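Glycine cleavage system H protein (PDB 3IFT) probably carries the methylamine group of glycine from the P protein to the T protein of the glycine cleavage system, on a covalently bound lipoyl arm. Local coordinates at residues D11-S14 / D15-Y18; T129-D132 / A133-R137. All coordinates share one frame; numbering follows the deposited sequence.

Contact 1 (D11-S14 / D15-Y18)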
# COMPACT_ATOMS: atom_id res chain seq x y z
N ASP A 11 -9.20 11.16 -2.10
CA ASP A 11 -10.09 10.12 -1.61
C ASP A 11 -9.32 9.33 -0.57
O ASP A 11 -8.15 9.01 -0.76
CB ASP A 11 -10.56 9.17 -2.72
CG ASP A 11 -11.27 9.87 -3.84
OD1 ASP A 11 -11.97 10.89 -3.59
OD2 ASP A 11 -11.14 9.39 -4.99
N ILE A 12 -9.98 9.06 0.54
CA ILE A 12 -9.46 8.24 1.59
C ILE A 12 -10.64 7.34 1.98
O ILE A 12 -11.47 7.76 2.78
CB ILE A 12 -8.97 9.09 2.78
CG1 ILE A 12 -7.84 10.05 2.35
CG2 ILE A 12 -8.43 8.20 3.89
CD1 ILE A 12 -7.32 10.95 3.48
N PRO A 13 -10.76 6.14 1.35
CA PRO A 13 -11.81 5.20 1.75
C PRO A 13 -11.83 4.96 3.23
O PRO A 13 -10.76 4.74 3.85
CB PRO A 13 -11.41 3.91 1.03
CG PRO A 13 -10.86 4.38 -0.26
CD PRO A 13 -10.04 5.64 0.17
N SER A 14 -13.03 5.02 3.80
CA SER A 14 -13.20 4.80 5.22
C SER A 14 -12.94 3.35 5.58
O SER A 14 -12.83 3.05 6.75
CB SER A 14 -14.61 5.21 5.68
OG SER A 14 -15.57 4.33 5.13
N ASP A 15 -12.87 2.44 4.60
CA ASP A 15 -12.83 1.03 4.94
C ASP A 15 -11.41 0.50 4.91
O ASP A 15 -11.20 -0.69 4.99
CB ASP A 15 -13.76 0.19 4.07
CG ASP A 15 -13.43 0.29 2.59
OD1 ASP A 15 -12.72 1.23 2.18
OD2 ASP A 15 -13.88 -0.60 1.85
N LEU A 16 -10.44 1.39 4.84
CA LEU A 16 -9.06 1.01 4.75
C LEU A 16 -8.30 1.49 5.96
O LEU A 16 -8.73 2.38 6.69
CB LEU A 16 -8.44 1.64 3.52
CG LEU A 16 -9.01 1.16 2.19
CD1 LEU A 16 -8.47 2.03 1.07
CD2 LEU A 16 -8.66 -0.27 2.01
N HIS A 17 -7.14 0.89 6.16
CA HIS A 17 -6.18 1.43 7.07
C HIS A 17 -5.08 2.01 6.26
O HIS A 17 -4.96 1.72 5.06
CB HIS A 17 -5.61 0.38 7.99
CG HIS A 17 -6.58 -0.07 9.05
ND1 HIS A 17 -7.40 -1.17 8.89
CD2 HIS A 17 -6.84 0.41 10.29
CE1 HIS A 17 -8.12 -1.35 9.99
NE2 HIS A 17 -7.79 -0.40 10.85
N TYR A 18 -4.30 2.85 6.92
CA TYR A 18 -3.29 3.63 6.28
C TYR A 18 -2.05 3.69 7.08
O TYR A 18 -2.05 3.47 8.30
CB TYR A 18 -3.77 5.05 6.06
CG TYR A 18 -4.98 5.08 5.22
CD1 TYR A 18 -4.88 5.19 3.85
CD2 TYR A 18 -6.23 4.88 5.78
CE1 TYR A 18 -6.00 5.17 3.05
CE2 TYR A 18 -7.35 4.86 5.01
CZ TYR A 18 -7.25 5.01 3.64
OH TYR A 18 -8.38 5.01 2.83
O HOH W 1 -10.32 3.55 8.19
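The hydroxyl of Tyr18 donates a hydrogen bond to the backbone carbonyl of Pro13, with OH to O at 2.6 Å. It meets the oxygen in the carbonyl plane, on a lone pair, at a C=O...OH angle of 125°. The carbonyl oxygen lies at the edge of the Tyr18 ring, in its plane. Tyr18 CG stands anti to its own carbonyl carbon (chi1 -59°), and the ring runs back along the chain to bring its hydroxyl to Pro13. Pro13 CD also sits 3.2 Å from Tyr18 OH, and the two side chains cross at about a right angle. Ile12 comes to the ring obliquely, its CG2 branch 3.4 Å from Tyr18 CZ. Pro13 to Leu16 form a type I beta turn, which leads into strand 17-18, an outermost strand of the larger antiparallel sheet. The Tyr18 hydroxyl reaches back from the strand to the first residue of the turn, Pro13. Leu16 meets the proline ring obliquely, its CD1 at the CB-CG side, 3.5 Å from Pro13 CB, a tight pair. Asp15 OD1 also lies close to that ring, 3.2 Å from Pro13 CB. A water donates to Ser14 O at 2.9 Å and to Leu16 O, and so bridges these two carbonyls, two residues apart. Tyr105, in a loop, touches both Pro13 and Leu16, while Ala133 of helix 133-139 touches Tyr18.

Contact 2 (T129-D132 / A133-R137); sequences TLLD and AEAYR
Leu131 CD1 meets the edge of the Tyr136 ring near its plane, 4.4 Å from Tyr136 CD1. The ring of Tyr18 stacks with that of Tyr136, and the ring of His22 meets it steeply. The Tyr136 hydroxyl is hydrogen-bonded to His22 ND1 and Thr38 OG1. Tyr136 CG is anti to the backbone N (chi1 -179°), which sends the ring away from the start of the helix and into these neighbours. The carboxylate of Asp132 turns the other way, over the first turn. Asp132 is the N-cap of helix 133-139. Its OD1 accepts from Ala135 N at 2.9 Å, met nearly along its C-O axis, with an N-H...O angle of 164°. Chi1 of 66° places Asp132 CG between the backbone N and the carbonyl carbon, and so brings OD1 to that amide. The backbone oxygen of Asp132 takes the next amide, Tyr136 N, at 2.8 Å. Leu131 CB packs on Ala135 CB at 3.9 Å, an apolar contact beside the cap. On the outer side, a water donates to Asp132 OD2 at 2.9 Å and to Glu134 OE1. The two acids stay apart, with OD2 and OE1 separated by 5.1 Å. The water probably eases the repulsion between these like charges, and the negative Asp132 carboxylate probably interacts favourably with the positive end of the helix dipole.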
# COMPACT_ATOMS: atom_id res chain seq x y z
N THR A 129 -1.21 -1.01 14.59
CA THR A 129 -0.17 -0.05 14.28
C THR A 129 -0.63 0.91 13.17
O THR A 129 0.07 1.88 12.90
CB THR A 129 1.12 -0.73 13.79
OG1 THR A 129 0.82 -1.57 12.66
CG2 THR A 129 1.79 -1.57 14.93
N LEU A 130 -1.76 0.65 12.51
CA LEU A 130 -2.10 1.41 11.30
C LEU A 130 -3.11 2.49 11.60
O LEU A 130 -3.79 2.45 12.61
CB LEU A 130 -2.62 0.51 10.18
CG LEU A 130 -1.75 -0.69 9.82
CD1 LEU A 130 -2.42 -1.52 8.77
CD2 LEU A 130 -0.32 -0.27 9.41
N LEU A 131 -3.19 3.46 10.70
CA LEU A 131 -4.10 4.58 10.86
C LEU A 131 -5.44 4.25 10.21
O LEU A 131 -5.53 3.50 9.23
CB LEU A 131 -3.53 5.82 10.19
CG LEU A 131 -2.09 6.17 10.54
CD1 LEU A 131 -1.60 7.16 9.53
CD2 LEU A 131 -1.91 6.69 12.01
N ASP A 132 -6.49 4.82 10.77
CA ASP A 132 -7.77 4.75 10.13
C ASP A 132 -7.89 5.93 9.18
O ASP A 132 -6.97 6.78 9.08
CB ASP A 132 -8.94 4.59 11.13
CG ASP A 132 -9.15 5.79 12.04
OD1 ASP A 132 -8.52 6.85 11.85
OD2 ASP A 132 -9.98 5.65 12.98
N ALA A 133 -8.96 5.95 8.42
CA ALA A 133 -9.11 6.95 7.36
C ALA A 133 -8.99 8.36 7.95
O ALA A 133 -8.38 9.25 7.37
CB ALA A 133 -10.44 6.79 6.66
N GLU A 134 -9.59 8.53 9.12
CA GLU A 134 -9.71 9.83 9.73
C GLU A 134 -8.33 10.29 10.19
O GLU A 134 -7.94 11.44 9.95
CB GLU A 134 -10.65 9.72 10.93
CG GLU A 134 -11.38 10.98 11.29
CD GLU A 134 -12.05 10.88 12.67
OE1 GLU A 134 -12.78 9.89 12.91
OE2 GLU A 134 -11.81 11.78 13.50
N ALA A 135 -7.59 9.39 10.82
CA ALA A 135 -6.24 9.67 11.25
C ALA A 135 -5.33 9.91 10.03
O ALA A 135 -4.48 10.80 10.02
CB ALA A 135 -5.68 8.53 12.09
N TYR A 136 -5.50 9.12 8.99
CA TYR A 136 -4.73 9.38 7.79
C TYR A 136 -5.01 10.78 7.23
O TYR A 136 -4.09 11.55 7.01
CB TYR A 136 -4.96 8.33 6.74
CG TYR A 136 -4.13 8.60 5.52
CD1 TYR A 136 -2.73 8.62 5.59
CD2 TYR A 136 -4.73 8.83 4.32
CE1 TYR A 136 -1.99 8.87 4.50
CE2 TYR A 136 -3.99 9.10 3.21
CZ TYR A 136 -2.63 9.11 3.28
OH TYR A 136 -1.91 9.37 2.13
N ARG A 137 -6.26 11.10 6.98
CA ARG A 137 -6.63 12.46 6.56
C ARG A 137 -5.96 13.52 7.43
O ARG A 137 -5.37 14.49 6.92
CB ARG A 137 -8.14 12.63 6.62
CG ARG A 137 -8.67 14.06 6.34
CD ARG A 137 -8.69 14.39 4.84
NE ARG A 137 -9.64 13.56 4.11
CZ ARG A 137 -9.64 13.37 2.79
NH1 ARG A 137 -8.73 13.95 2.01
NH2 ARG A 137 -10.56 12.58 2.25
O HOH W 2 -12.19 7.50 12.90

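In the fold
Contact 1 and contact 2 lie side by side, their centres about 8 Å apart, although they come from opposite ends of the chain. A probable backbone hydrogen bond joins them, from Leu131 N to Tyr18 O at 2.7 Å. Ile12 then packs against the helix: its CD1 is 3.4 Å from Tyr136 CD2 and equally close to Arg137 CZ. His17 CB also packs on Leu131 O. Through them helix 133-139 lies against the N-terminal segment and the edge strand 17-18. Both contacts lie away from Lys73, the predicted lipoylation site, whose lipoyl group is absent here. They join the two ends of the chain beside the outermost strand of the larger sheet.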